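Local coordinates for DNA polymerase beta (Leishmania infantum, PDB 4P4M), which catalyses DNA synthesis as a family X polymerase, adding deoxynucleotides to DNA ends, probably in base excision repair, at residues 198-203 with 283-288; 239-244 with 340-345; 275-280 with 311-316. All coordinates share one frame; numbering follows the deposited sequence.

Interaction 1: 198-203 with 283-288; sequences DAILSR and PTAMLT. With MG (magnesium ion), chain E; D3T (2',3'-dideoxy-thymidine-5'-triphosphate), chain D.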
loop_
_atom_site.group_PDB
_atom_site.type_symbol
_atom_site.label_atom_id
_atom_site.label_comp_id
_atom_site.label_asym_id
_atom_site.label_seq_id
_atom_site.Cartn_x
_atom_site.Cartn_y
_atom_site.Cartn_z
ATOM N N ASP A 198 -4.386 4.703 -0.215
ATOM C CA ASP A 198 -4.202 3.250 -0.283
ATOM C C ASP A 198 -5.322 2.592 -1.077
ATOM O O ASP A 198 -6.456 2.483 -0.590
ATOM C CB ASP A 198 -4.170 2.630 1.123
ATOM C CG ASP A 198 -3.048 3.192 1.983
ATOM O OD1 ASP A 198 -1.861 3.030 1.622
ATOM O OD2 ASP A 198 -3.359 3.795 3.030
ATOM N N ALA A 199 -5.009 2.146 -2.290
ATOM C CA ALA A 199 -6.031 1.583 -3.165
ATOM C C ALA A 199 -5.850 0.074 -3.373
ATOM O O ALA A 199 -4.720 -0.420 -3.432
ATOM C CB ALA A 199 -6.027 2.306 -4.517
ATOM N N ILE A 200 -6.972 -0.642 -3.463
ATOM C CA ILE A 200 -6.989 -2.037 -3.915
ATOM C C ILE A 200 -7.632 -2.116 -5.293
ATOM O O ILE A 200 -8.727 -1.585 -5.518
ATOM C CB ILE A 200 -7.809 -2.955 -2.961
ATOM C CG1 ILE A 200 -7.185 -2.987 -1.568
ATOM C CG2 ILE A 200 -7.931 -4.391 -3.549
ATOM C CD1 ILE A 200 -8.100 -3.638 -0.503
ATOM N N LEU A 201 -6.931 -2.765 -6.219
ATOM C CA LEU A 201 -7.470 -3.070 -7.537
ATOM C C LEU A 201 -7.782 -4.570 -7.576
ATOM O O LEU A 201 -6.923 -5.386 -7.261
ATOM C CB LEU A 201 -6.434 -2.700 -8.604
ATOM C CG LEU A 201 -6.721 -3.094 -10.055
ATOM C CD1 LEU A 201 -7.952 -2.348 -10.590
ATOM C CD2 LEU A 201 -5.490 -2.841 -10.933
ATOM N N SER A 202 -9.004 -4.940 -7.947
ATOM C CA SER A 202 -9.367 -6.357 -7.964
ATOM C C SER A 202 -10.483 -6.667 -8.962
ATOM O O SER A 202 -11.270 -5.784 -9.319
ATOM C CB SER A 202 -9.794 -6.809 -6.562
ATOM O OG SER A 202 -10.987 -6.149 -6.137
ATOM N N ARG A 203 -10.547 -7.919 -9.415
ATOM C CA ARG A 203 -11.647 -8.355 -10.279
ATOM C C ARG A 203 -12.914 -8.573 -9.453
ATOM O O ARG A 203 -12.851 -9.007 -8.301
ATOM C CB ARG A 203 -11.267 -9.635 -11.047
ATOM C CG ARG A 203 -10.217 -9.392 -12.157
ATOM C CD ARG A 203 -9.710 -10.721 -12.760
ATOM N NE ARG A 203 -10.712 -11.426 -13.578
ATOM C CZ ARG A 203 -11.016 -11.088 -14.827
ATOM N NH1 ARG A 203 -10.409 -10.051 -15.395
ATOM N NH2 ARG A 203 -11.919 -11.783 -15.518
ATOM N N PRO A 283 -11.804 -9.787 0.929
ATOM C CA PRO A 283 -12.178 -9.470 2.321
ATOM C C PRO A 283 -10.971 -9.369 3.264
ATOM O O PRO A 283 -10.923 -8.473 4.120
ATOM C CB PRO A 283 -13.080 -10.656 2.726
ATOM C CG PRO A 283 -13.663 -11.140 1.398
ATOM C CD PRO A 283 -12.518 -10.972 0.415
ATOM N N THR A 284 -10.013 -10.285 3.135
ATOM C CA THR A 284 -8.821 -10.216 3.976
ATOM C C THR A 284 -7.895 -9.048 3.578
ATOM O O THR A 284 -7.179 -8.511 4.415
ATOM C CB THR A 284 -8.040 -11.555 3.974
ATOM O OG1 THR A 284 -7.988 -12.070 2.641
ATOM C CG2 THR A 284 -8.739 -12.592 4.876
ATOM N N ALA A 285 -7.901 -8.661 2.304
ATOM C CA ALA A 285 -7.111 -7.498 1.879
ATOM C C ALA A 285 -7.746 -6.195 2.388
ATOM O O ALA A 285 -7.040 -5.245 2.740
ATOM C CB ALA A 285 -6.950 -7.469 0.335
ATOM N N MET A 286 -9.076 -6.134 2.420
ATOM C CA MET A 286 -9.736 -4.970 3.005
ATOM C C MET A 286 -9.323 -4.807 4.469
ATOM O O MET A 286 -9.050 -3.690 4.923
ATOM C CB MET A 286 -11.258 -5.063 2.865
ATOM C CG MET A 286 -11.741 -4.811 1.447
ATOM S SD MET A 286 -13.501 -5.107 1.247
ATOM C CE MET A 286 -14.167 -3.832 2.315
ATOM N N LEU A 287 -9.249 -5.916 5.205
ATOM C CA LEU A 287 -8.788 -5.846 6.596
ATOM C C LEU A 287 -7.354 -5.333 6.680
ATOM O O LEU A 287 -7.051 -4.420 7.451
ATOM C CB LEU A 287 -8.849 -7.217 7.278
ATOM C CG LEU A 287 -10.145 -7.659 7.943
ATOM C CD1 LEU A 287 -10.055 -9.151 8.289
ATOM C CD2 LEU A 287 -10.429 -6.804 9.195
ATOM N N THR A 288 -6.466 -5.943 5.901
ATOM C CA THR A 288 -5.045 -5.597 5.957
ATOM C C THR A 288 -4.801 -4.143 5.577
ATOM O O THR A 288 -4.091 -3.411 6.285
ATOM C CB THR A 288 -4.195 -6.501 5.019
ATOM O OG1 THR A 288 -4.179 -7.841 5.525
ATOM C CG2 THR A 288 -2.760 -5.982 4.925
HETATM MG MG MG E . -2.439 5.269 4.323
HETATM P PA D3T D . -0.317 3.477 6.043
HETATM O O1A D3T D . -0.640 4.112 4.733
HETATM O O2A D3T D . 1.152 3.407 6.353
HETATM O "O5'" D3T D . -0.470 1.801 5.445
HETATM C "C5'" D3T D . -1.689 1.472 5.006
HETATM C "C4'" D3T D . -2.178 0.100 5.617
HETATM O "O4'" D3T D . -1.145 -0.887 5.534
HETATM C "C1'" D3T D . -1.179 -1.701 6.658
HETATM N N1 D3T D . 0.173 -1.737 7.294
HETATM C C6 D3T D . 0.904 -0.566 7.399
HETATM C C2 D3T D . 0.685 -2.980 7.840
HETATM O O2 D3T D . 0.052 -4.005 7.765
HETATM N N3 D3T D . 1.960 -2.936 8.460
HETATM C C4 D3T D . 2.604 -1.778 8.515
HETATM O O4 D3T D . 3.814 -1.774 9.111
HETATM C C5 D3T D . 2.149 -0.527 8.002
HETATM C C5M D3T D . 2.982 0.684 8.143
HETATM C "C2'" D3T D . -2.199 -1.134 7.672
HETATM C "C3'" D3T D . -2.474 0.251 7.126
HETATM O O3A D3T D . -1.340 3.360 7.199
HETATM P PB D3T D . -2.649 4.495 7.389
HETATM O O1B D3T D . -3.294 4.375 6.051
HETATM O O2B D3T D . -3.308 3.724 8.496
HETATM O O3B D3T D . -2.255 5.923 7.793
HETATM P PG D3T D . -1.782 7.317 6.935
HETATM O O1G D3T D . -1.755 6.960 5.479
HETATM O O2G D3T D . -0.398 7.600 7.502
HETATM O O3G D3T D . -2.856 8.332 7.262
HETATM O O HOH W 1 -4.329 6.454 3.831
#

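Interaction 2: 239-244 with 340-345; sequences QGPLKY and EELGVP. With nucleotides of chain C.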
loop_
_atom_site.group_PDB
_atom_site.type_symbol
_atom_site.label_atom_id
_atom_site.label_comp_id
_atom_site.label_asym_id
_atom_site.label_seq_id
_atom_site.Cartn_x
_atom_site.Cartn_y
_atom_site.Cartn_z
ATOM N N GLN A 239 7.748 -0.272 -8.411
ATOM C CA GLN A 239 6.676 -0.926 -9.164
ATOM C C GLN A 239 7.014 -2.366 -9.528
ATOM O O GLN A 239 8.084 -2.642 -10.071
ATOM C CB GLN A 239 6.344 -0.130 -10.439
ATOM C CG GLN A 239 5.263 -0.788 -11.328
ATOM C CD GLN A 239 4.909 0.065 -12.545
ATOM O OE1 GLN A 239 5.431 1.169 -12.712
ATOM N NE2 GLN A 239 4.007 -0.439 -13.391
ATOM N N GLY A 240 6.093 -3.276 -9.224
ATOM C CA GLY A 240 6.177 -4.667 -9.646
ATOM C C GLY A 240 4.786 -5.115 -10.081
ATOM O O GLY A 240 3.889 -4.286 -10.236
ATOM N N PRO A 241 4.593 -6.426 -10.276
ATOM C CA PRO A 241 3.290 -6.887 -10.781
ATOM C C PRO A 241 2.154 -6.865 -9.748
ATOM O O PRO A 241 0.992 -6.992 -10.149
ATOM C CB PRO A 241 3.571 -8.329 -11.233
ATOM C CG PRO A 241 4.790 -8.751 -10.513
ATOM C CD PRO A 241 5.589 -7.508 -10.183
ATOM N N LEU A 242 2.477 -6.722 -8.462
ATOM C CA LEU A 242 1.465 -6.715 -7.401
ATOM C C LEU A 242 1.263 -5.355 -6.723
ATOM O O LEU A 242 0.172 -5.069 -6.197
ATOM C CB LEU A 242 1.858 -7.713 -6.304
ATOM C CG LEU A 242 1.851 -9.193 -6.675
ATOM C CD1 LEU A 242 2.645 -9.993 -5.645
ATOM C CD2 LEU A 242 0.410 -9.697 -6.784
ATOM N N LYS A 243 2.319 -4.540 -6.707
ATOM C CA LYS A 243 2.333 -3.315 -5.911
ATOM C C LYS A 243 2.973 -2.141 -6.662
ATOM O O LYS A 243 4.075 -2.258 -7.213
ATOM C CB LYS A 243 3.065 -3.576 -4.587
ATOM C CG LYS A 243 3.332 -2.349 -3.692
ATOM C CD LYS A 243 4.048 -2.868 -2.435
ATOM C CE LYS A 243 4.738 -1.814 -1.619
ATOM N NZ LYS A 243 5.680 -2.464 -0.638
ATOM N N TYR A 244 2.269 -1.012 -6.678
ATOM C CA TYR A 244 2.781 0.220 -7.275
ATOM C C TYR A 244 2.839 1.309 -6.189
ATOM O O TYR A 244 1.900 1.448 -5.406
ATOM C CB TYR A 244 1.873 0.700 -8.427
ATOM C CG TYR A 244 2.247 2.103 -8.882
ATOM C CD1 TYR A 244 3.241 2.307 -9.839
ATOM C CD2 TYR A 244 1.636 3.218 -8.323
ATOM C CE1 TYR A 244 3.601 3.589 -10.231
ATOM C CE2 TYR A 244 1.995 4.508 -8.709
ATOM C CZ TYR A 244 2.978 4.681 -9.664
ATOM O OH TYR A 244 3.336 5.962 -10.045
ATOM N N GLU A 340 3.445 -17.692 -0.824
ATOM C CA GLU A 340 2.662 -17.136 -1.930
ATOM C C GLU A 340 3.565 -16.704 -3.086
ATOM O O GLU A 340 4.667 -16.196 -2.869
ATOM C CB GLU A 340 1.856 -15.903 -1.471
ATOM C CG GLU A 340 0.866 -16.142 -0.355
ATOM C CD GLU A 340 1.390 -15.712 1.011
ATOM O OE1 GLU A 340 0.811 -16.169 2.010
ATOM O OE2 GLU A 340 2.354 -14.916 1.089
ATOM N N GLU A 341 3.092 -16.883 -4.318
ATOM C CA GLU A 341 3.809 -16.386 -5.489
ATOM C C GLU A 341 2.842 -15.625 -6.403
ATOM O O GLU A 341 1.741 -16.105 -6.688
ATOM C CB GLU A 341 4.510 -17.548 -6.215
ATOM C CG GLU A 341 5.576 -18.218 -5.334
ATOM C CD GLU A 341 6.383 -19.313 -6.029
ATOM O OE1 GLU A 341 5.836 -20.042 -6.880
ATOM O OE2 GLU A 341 7.580 -19.445 -5.706
ATOM N N LEU A 342 3.249 -14.438 -6.843
ATOM C CA LEU A 342 2.388 -13.595 -7.684
ATOM C C LEU A 342 0.992 -13.428 -7.077
ATOM O O LEU A 342 -0.005 -13.392 -7.803
ATOM C CB LEU A 342 2.304 -14.148 -9.117
ATOM C CG LEU A 342 3.607 -14.041 -9.905
ATOM C CD1 LEU A 342 3.530 -14.801 -11.234
ATOM C CD2 LEU A 342 3.967 -12.573 -10.125
ATOM N N GLY A 343 0.922 -13.328 -5.749
ATOM C CA GLY A 343 -0.340 -13.032 -5.077
ATOM C C GLY A 343 -1.247 -14.227 -4.826
ATOM O O GLY A 343 -2.391 -14.059 -4.402
ATOM N N VAL A 344 -0.738 -15.432 -5.094
ATOM C CA VAL A 344 -1.516 -16.671 -4.973
ATOM C C VAL A 344 -0.794 -17.648 -4.044
ATOM O O VAL A 344 0.383 -17.960 -4.253
ATOM C CB VAL A 344 -1.704 -17.353 -6.371
ATOM C CG1 VAL A 344 -2.493 -18.674 -6.250
ATOM C CG2 VAL A 344 -2.391 -16.401 -7.351
ATOM N N PRO A 345 -1.485 -18.132 -2.999
ATOM C CA PRO A 345 -0.845 -19.119 -2.112
ATOM C C PRO A 345 -0.511 -20.410 -2.859
ATOM O O PRO A 345 -1.311 -20.869 -3.690
ATOM C CB PRO A 345 -1.935 -19.412 -1.061
ATOM C CG PRO A 345 -2.838 -18.184 -1.090
ATOM C CD PRO A 345 -2.844 -17.772 -2.553
ATOM P P DT C 5 5.787 -6.592 -6.074
ATOM O OP1 DT C 5 4.872 -5.966 -7.055
ATOM O OP2 DT C 5 6.271 -7.991 -6.273
ATOM O "O5'" DT C 5 7.088 -5.655 -5.942
ATOM C "C5'" DT C 5 6.910 -4.226 -5.816
ATOM C "C4'" DT C 5 8.260 -3.521 -5.631
ATOM O "O4'" DT C 5 8.817 -3.932 -4.349
ATOM C "C3'" DT C 5 9.358 -3.732 -6.686
ATOM O "O3'" DT C 5 9.810 -2.405 -7.004
ATOM C "C2'" DT C 5 10.390 -4.606 -5.963
ATOM C "C1'" DT C 5 10.214 -4.143 -4.521
ATOM N N1 DT C 5 10.600 -5.086 -3.414
ATOM C C2 DT C 5 11.345 -4.575 -2.372
ATOM O O2 DT C 5 11.736 -3.424 -2.339
ATOM N N3 DT C 5 11.643 -5.460 -1.372
ATOM C C4 DT C 5 11.261 -6.785 -1.317
ATOM O O4 DT C 5 11.578 -7.498 -0.370
ATOM C C5 DT C 5 10.473 -7.266 -2.431
ATOM C C7 DT C 5 10.021 -8.698 -2.449
ATOM C C6 DT C 5 10.175 -6.407 -3.424
ATOM P P DG C 6 10.930 -2.132 -8.123
ATOM O OP1 DG C 6 10.626 -0.830 -8.734
ATOM O OP2 DG C 6 11.079 -3.345 -8.962
ATOM O "O5'" DG C 6 12.282 -2.018 -7.276
ATOM C "C5'" DG C 6 12.438 -0.930 -6.360
ATOM C "C4'" DG C 6 13.855 -0.911 -5.808
ATOM O "O4'" DG C 6 13.990 -1.935 -4.790
ATOM C "C3'" DG C 6 14.940 -1.213 -6.834
ATOM O "O3'" DG C 6 16.077 -0.411 -6.545
ATOM C "C2'" DG C 6 15.226 -2.696 -6.620
ATOM C "C1'" DG C 6 15.071 -2.791 -5.108
ATOM N N9 DG C 6 14.736 -4.118 -4.605
ATOM C C8 DG C 6 13.942 -5.064 -5.205
ATOM N N7 DG C 6 13.824 -6.158 -4.505
ATOM C C5 DG C 6 14.571 -5.913 -3.363
ATOM C C6 DG C 6 14.815 -6.738 -2.243
ATOM O O6 DG C 6 14.386 -7.885 -2.036
ATOM N N1 DG C 6 15.641 -6.108 -1.307
ATOM C C2 DG C 6 16.163 -4.845 -1.446
ATOM N N2 DG C 6 16.940 -4.396 -0.445
ATOM N N3 DG C 6 15.940 -4.066 -2.496
ATOM C C4 DG C 6 15.142 -4.666 -3.410
ATOM P P DC C 4 4.093 -10.729 -0.999
ATOM O OP1 DC C 4 3.096 -11.233 -1.972
ATOM O OP2 DC C 4 5.287 -11.543 -0.669
ATOM O "O5'" DC C 4 4.624 -9.309 -1.504
ATOM C "C5'" DC C 4 3.708 -8.237 -1.754
ATOM C "C4'" DC C 4 4.408 -7.090 -2.461
ATOM O "O4'" DC C 4 5.232 -6.388 -1.486
ATOM C "C3'" DC C 4 5.321 -7.478 -3.623
ATOM O "O3'" DC C 4 5.098 -6.486 -4.630
ATOM C "C2'" DC C 4 6.724 -7.442 -3.002
ATOM C "C1'" DC C 4 6.586 -6.402 -1.880
ATOM N N1 DC C 4 7.388 -6.699 -0.637
ATOM C C2 DC C 4 8.123 -5.662 -0.059
ATOM O O2 DC C 4 8.088 -4.548 -0.600
ATOM N N3 DC C 4 8.857 -5.901 1.061
ATOM C C4 DC C 4 8.859 -7.121 1.603
ATOM N N4 DC C 4 9.598 -7.297 2.712
ATOM C C5 DC C 4 8.117 -8.203 1.028
ATOM C C6 DC C 4 7.394 -7.954 -0.079
#

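Interaction 3: 275-280 with 311-316; sequences RLIETK and NEYGLF. With nucleotides of chain C.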
loop_
_atom_site.group_PDB
_atom_site.type_symbol
_atom_site.label_atom_id
_atom_site.label_comp_id
_atom_site.label_asym_id
_atom_site.label_seq_id
_atom_site.Cartn_x
_atom_site.Cartn_y
_atom_site.Cartn_z
ATOM N N ARG A 275 -2.493 -1.774 -4.789
ATOM C CA ARG A 275 -2.204 -3.207 -4.651
ATOM C C ARG A 275 -3.212 -4.012 -5.469
ATOM O O ARG A 275 -4.423 -3.804 -5.366
ATOM C CB ARG A 275 -2.228 -3.681 -3.178
ATOM C CG ARG A 275 -0.991 -3.332 -2.308
ATOM C CD ARG A 275 0.246 -4.228 -2.564
ATOM N NE ARG A 275 -0.024 -5.664 -2.424
ATOM C CZ ARG A 275 0.422 -6.414 -1.416
ATOM N NH1 ARG A 275 1.169 -5.858 -0.477
ATOM N NH2 ARG A 275 0.131 -7.718 -1.350
ATOM N N LEU A 276 -2.701 -4.926 -6.293
ATOM C CA LEU A 276 -3.543 -5.799 -7.116
ATOM C C LEU A 276 -3.802 -7.106 -6.349
ATOM O O LEU A 276 -2.853 -7.773 -5.929
ATOM C CB LEU A 276 -2.837 -6.107 -8.452
ATOM C CG LEU A 276 -3.529 -7.100 -9.403
ATOM C CD1 LEU A 276 -4.921 -6.623 -9.871
ATOM C CD2 LEU A 276 -2.621 -7.422 -10.630
ATOM N N ILE A 277 -5.075 -7.457 -6.163
ATOM C CA ILE A 277 -5.471 -8.540 -5.240
ATOM C C ILE A 277 -6.468 -9.483 -5.922
ATOM O O ILE A 277 -7.370 -9.017 -6.620
ATOM C CB ILE A 277 -6.143 -7.952 -3.960
ATOM C CG1 ILE A 277 -5.163 -7.075 -3.163
ATOM C CG2 ILE A 277 -6.746 -9.074 -3.059
ATOM C CD1 ILE A 277 -3.953 -7.828 -2.580
ATOM N N GLU A 278 -6.294 -10.798 -5.740
ATOM C CA GLU A 278 -7.217 -11.792 -6.309
ATOM C C GLU A 278 -8.609 -11.678 -5.673
ATOM O O GLU A 278 -8.737 -11.390 -4.480
ATOM C CB GLU A 278 -6.696 -13.230 -6.112
ATOM C CG GLU A 278 -5.375 -13.578 -6.843
ATOM C CD GLU A 278 -5.550 -13.909 -8.333
ATOM O OE1 GLU A 278 -6.688 -14.175 -8.783
ATOM O OE2 GLU A 278 -4.526 -13.915 -9.056
ATOM N N THR A 279 -9.647 -11.955 -6.456
ATOM C CA THR A 279 -11.028 -11.825 -5.970
ATOM C C THR A 279 -11.297 -12.502 -4.613
ATOM O O THR A 279 -11.840 -11.869 -3.688
ATOM C CB THR A 279 -12.051 -12.331 -7.015
ATOM O OG1 THR A 279 -11.862 -11.621 -8.242
ATOM C CG2 THR A 279 -13.489 -12.102 -6.517
ATOM N N LYS A 280 -10.927 -13.776 -4.479
ATOM C CA LYS A 280 -11.201 -14.500 -3.226
ATOM C C LYS A 280 -10.463 -13.906 -2.021
ATOM O O LYS A 280 -10.815 -14.193 -0.862
ATOM C CB LYS A 280 -10.852 -15.995 -3.351
ATOM C CG LYS A 280 -9.348 -16.255 -3.456
ATOM C CD LYS A 280 -8.990 -17.763 -3.457
ATOM C CE LYS A 280 -9.369 -18.454 -4.766
ATOM N NZ LYS A 280 -8.865 -19.880 -4.820
ATOM N N ASN A 311 -3.131 -13.085 6.611
ATOM C CA ASN A 311 -2.475 -12.052 5.800
ATOM C C ASN A 311 -3.489 -11.454 4.815
ATOM O O ASN A 311 -4.692 -11.702 4.942
ATOM C CB ASN A 311 -1.218 -12.607 5.090
ATOM C CG ASN A 311 -1.530 -13.781 4.176
ATOM O OD1 ASN A 311 -2.623 -13.864 3.620
ATOM N ND2 ASN A 311 -0.569 -14.703 4.023
ATOM N N GLU A 312 -3.030 -10.655 3.850
ATOM C CA GLU A 312 -3.981 -10.035 2.921
ATOM C C GLU A 312 -4.634 -11.046 1.987
ATOM O O GLU A 312 -5.712 -10.784 1.439
ATOM C CB GLU A 312 -3.335 -8.906 2.095
ATOM C CG GLU A 312 -2.098 -9.322 1.284
ATOM C CD GLU A 312 -0.794 -9.028 2.019
ATOM O OE1 GLU A 312 -0.648 -9.430 3.199
ATOM O OE2 GLU A 312 0.087 -8.378 1.413
ATOM N N TYR A 313 -3.984 -12.196 1.814
ATOM C CA TYR A 313 -4.435 -13.188 0.842
ATOM C C TYR A 313 -5.474 -14.159 1.392
ATOM O O TYR A 313 -6.253 -14.740 0.625
ATOM C CB TYR A 313 -3.240 -13.951 0.270
ATOM C CG TYR A 313 -2.223 -13.037 -0.370
ATOM C CD1 TYR A 313 -2.566 -12.256 -1.467
ATOM C CD2 TYR A 313 -0.921 -12.947 0.123
ATOM C CE1 TYR A 313 -1.638 -11.400 -2.057
ATOM C CE2 TYR A 313 0.011 -12.098 -0.468
ATOM C CZ TYR A 313 -0.358 -11.334 -1.563
ATOM O OH TYR A 313 0.549 -10.488 -2.182
ATOM N N GLY A 314 -5.501 -14.339 2.712
ATOM C CA GLY A 314 -6.505 -15.232 3.283
ATOM C C GLY A 314 -6.333 -15.521 4.761
ATOM O O GLY A 314 -5.412 -15.004 5.401
ATOM N N LEU A 315 -7.250 -16.327 5.296
ATOM C CA LEU A 315 -7.161 -16.855 6.658
ATOM C C LEU A 315 -6.903 -18.348 6.514
ATOM O O LEU A 315 -7.721 -19.054 5.916
ATOM C CB LEU A 315 -8.483 -16.609 7.414
ATOM C CG LEU A 315 -8.638 -17.189 8.831
ATOM C CD1 LEU A 315 -7.638 -16.545 9.815
ATOM C CD2 LEU A 315 -10.071 -17.027 9.343
ATOM N N PHE A 316 -5.770 -18.834 7.038
ATOM C CA PHE A 316 -5.339 -20.217 6.777
ATOM C C PHE A 316 -5.190 -21.003 8.084
ATOM O O PHE A 316 -4.512 -20.555 9.003
ATOM C CB PHE A 316 -4.002 -20.221 6.002
ATOM C CG PHE A 316 -4.045 -19.429 4.720
ATOM C CD1 PHE A 316 -4.517 -20.010 3.549
ATOM C CD2 PHE A 316 -3.641 -18.096 4.696
ATOM C CE1 PHE A 316 -4.579 -19.271 2.364
ATOM C CE2 PHE A 316 -3.695 -17.349 3.523
ATOM C CZ PHE A 316 -4.164 -17.935 2.352
ATOM P P DA C 3 3.174 -13.625 4.757
ATOM O OP1 DA C 3 2.276 -14.526 3.995
ATOM O OP2 DA C 3 4.523 -14.081 5.167
ATOM O "O5'" DA C 3 3.398 -12.289 3.919
ATOM C "C5'" DA C 3 2.276 -11.545 3.450
ATOM C "C4'" DA C 3 2.780 -10.355 2.656
ATOM O "O4'" DA C 3 3.381 -9.393 3.559
ATOM C "C3'" DA C 3 3.841 -10.719 1.621
ATOM O "O3'" DA C 3 3.306 -10.376 0.361
ATOM C "C2'" DA C 3 5.025 -9.817 1.963
ATOM C "C1'" DA C 3 4.437 -8.753 2.887
ATOM N N9 DA C 3 5.431 -8.295 3.856
ATOM C C8 DA C 3 6.025 -9.050 4.830
ATOM N N7 DA C 3 6.901 -8.387 5.552
ATOM C C5 DA C 3 6.889 -7.112 5.009
ATOM C C6 DA C 3 7.610 -5.945 5.324
ATOM N N6 DA C 3 8.517 -5.884 6.317
ATOM N N1 DA C 3 7.365 -4.845 4.576
ATOM C C2 DA C 3 6.464 -4.917 3.583
ATOM N N3 DA C 3 5.734 -5.961 3.190
ATOM C C4 DA C 3 5.991 -7.039 3.953
ATOM P P DC C 4 4.093 -10.729 -0.999
ATOM O OP1 DC C 4 3.096 -11.233 -1.972
ATOM O OP2 DC C 4 5.287 -11.543 -0.669
ATOM O "O5'" DC C 4 4.624 -9.309 -1.504
ATOM C "C5'" DC C 4 3.708 -8.237 -1.754
ATOM C "C4'" DC C 4 4.408 -7.090 -2.461
ATOM O "O4'" DC C 4 5.232 -6.388 -1.486
ATOM C "C3'" DC C 4 5.321 -7.478 -3.623
ATOM O "O3'" DC C 4 5.098 -6.486 -4.630
ATOM C "C2'" DC C 4 6.724 -7.442 -3.002
ATOM C "C1'" DC C 4 6.586 -6.402 -1.880
ATOM N N1 DC C 4 7.388 -6.699 -0.637
ATOM C C2 DC C 4 8.123 -5.662 -0.059
ATOM O O2 DC C 4 8.088 -4.548 -0.600
ATOM N N3 DC C 4 8.857 -5.901 1.061
ATOM C C4 DC C 4 8.859 -7.121 1.603
ATOM N N4 DC C 4 9.598 -7.297 2.712
ATOM C C5 DC C 4 8.117 -8.203 1.028
ATOM C C6 DC C 4 7.394 -7.954 -0.079
HETATM O O HOH W 2 1.871 -6.630 2.092
#

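Interaction 1: 198-203 with 283-288
Ile200 lays its terminal CD1 over one face of the peptide group that joins Ala285 to Met286, 3.8 Å from Ala285 O. The same methyl lies 4.1 Å from Ala285 CB, so a single branch tip makes the contact with both the helix backbone and its alanine. The strand brings it there with CG1 anti to the carbonyl carbon (chi1 -62°). At the catalytic end of the strand, the carboxylate of Asp198 gives OD2 to the magnesium ion at 2.2 Å. Asp196, a water and one oxygen from each of the three phosphates of the dideoxythymidine triphosphate complete six ligands. On the helix, Thr288 O comes within 3.3 Å of the nucleotide's C2' and accepts a hydrogen bond from Asn296. Strand 193-203 runs between strand 179-183, antiparallel, and strand 270-277, parallel. Ile277 of the latter touches both Ile200 and Ala285, while helix 359-365 meets Leu287 of helix 282-290.

Interaction 2: 239-244 with 340-345
Leu242 spreads both methyls against the Leu342-Gly343 peptide, its CD2 3.8 Å from Leu342 C and its CD1 3.8 Å from Gly343 N. The fork faces the turn because CG stands anti to the carbonyl carbon (chi1 -67°), and CD1 also comes near OP1 of DC4 of chain C. Gly343, at the third position of a type I' turn from Glu341 to Val344, has a positive phi (84°) and no side chain to hold the leucine off. Beside it, Pro241 CG meets Leu342 CD2 at 3.9 Å, the two side chains crossing at about a right angle. Behind this apolar patch the backbone grips DNA: Leu242 N and Lys243 N each donate to OP1 of DT5 of chain C at 2.9 Å, two bonds on one phosphate oxygen. Lys243 takes the other route, with CG anti to its own nitrogen (chi1 173°) and an extended chain that carries NZ to a weak bond with O2 of DC4 of chain C, on the minor-groove side. The loop bonds to Leu276 through Leu242 and leads into strand 243-248, antiparallel to strand 270-277, while the turn links the short antiparallel strands 340-341 and 344-345, with Val344 packed on Glu278.

Interaction 3: 275-280 with 311-316
Arg275 and Glu312 meet because both chains fold back: the arginine bends at chi2 (-77°) and chi3, and the glutamate sets CG between its backbone N and carbonyl carbon (chi1 57°) before turning again at chi2. The result is a salt bridge, NH2 to OE2 at 2.8 Å, with a weak second bond from NH1. OE2 receives NH2 on its anti lone pair, and the guanidinium and carboxylate planes lie 47° apart. A water accepts from Arg275 NH1 at 2.8 Å and lies 2.6 Å from Glu312 OE2, beside the pair. Arg275 was modelled in two conformations, so the bridge describes one of them and may not be permanently made. Tyr313 OH comes 2.9 Å from Arg275 NH2 at an angle too poor for a hydrogen bond; instead it donates to OP1 of DC4 of chain C at 2.7 Å. Glu312 CG sits over the centre of the tyrosine ring, and the sugar of DC4 of chain C lies over one face of the guanidinium, its C4' toward the rim. Farther along, Ile277 CD1 packs against Tyr313 CE1 at 4.3 Å. Asn311 OD1 accepts from the backbone of Tyr313 in an Asx turn and from that of Gly314, while its ND2 binds OP1 of DA3 of chain C. An arginine of the palm sheet paired with this glutamate beside a tyrosine is consistent with the closed, nucleotide-bound state, as in mammalian polymerase beta.

Strand 270-277 ties the three contacts together. In interaction 3 its Leu276 N lies 2.9 Å from Leu242 O of interaction 2, and its Arg275 O lies 2.8 Å from Leu201 N of interaction 1, both probable hydrogen bonds of one sheet. Interactions 1 and 3 are closest, their centres about 7 Å apart, whereas the centres of interactions 1 and 2 are about 13 Å apart and those two contacts do not touch. The contacts lie at different distances from the nucleotide: interaction 1 contains a magnesium ligand, the Glu312 side chain of interaction 3 is about 7 Å from the bound nucleotide, and that of Leu242 in interaction 2 about 14 Å. Interactions 2 and 3 both hold the backbone of the DNA strand of chain C.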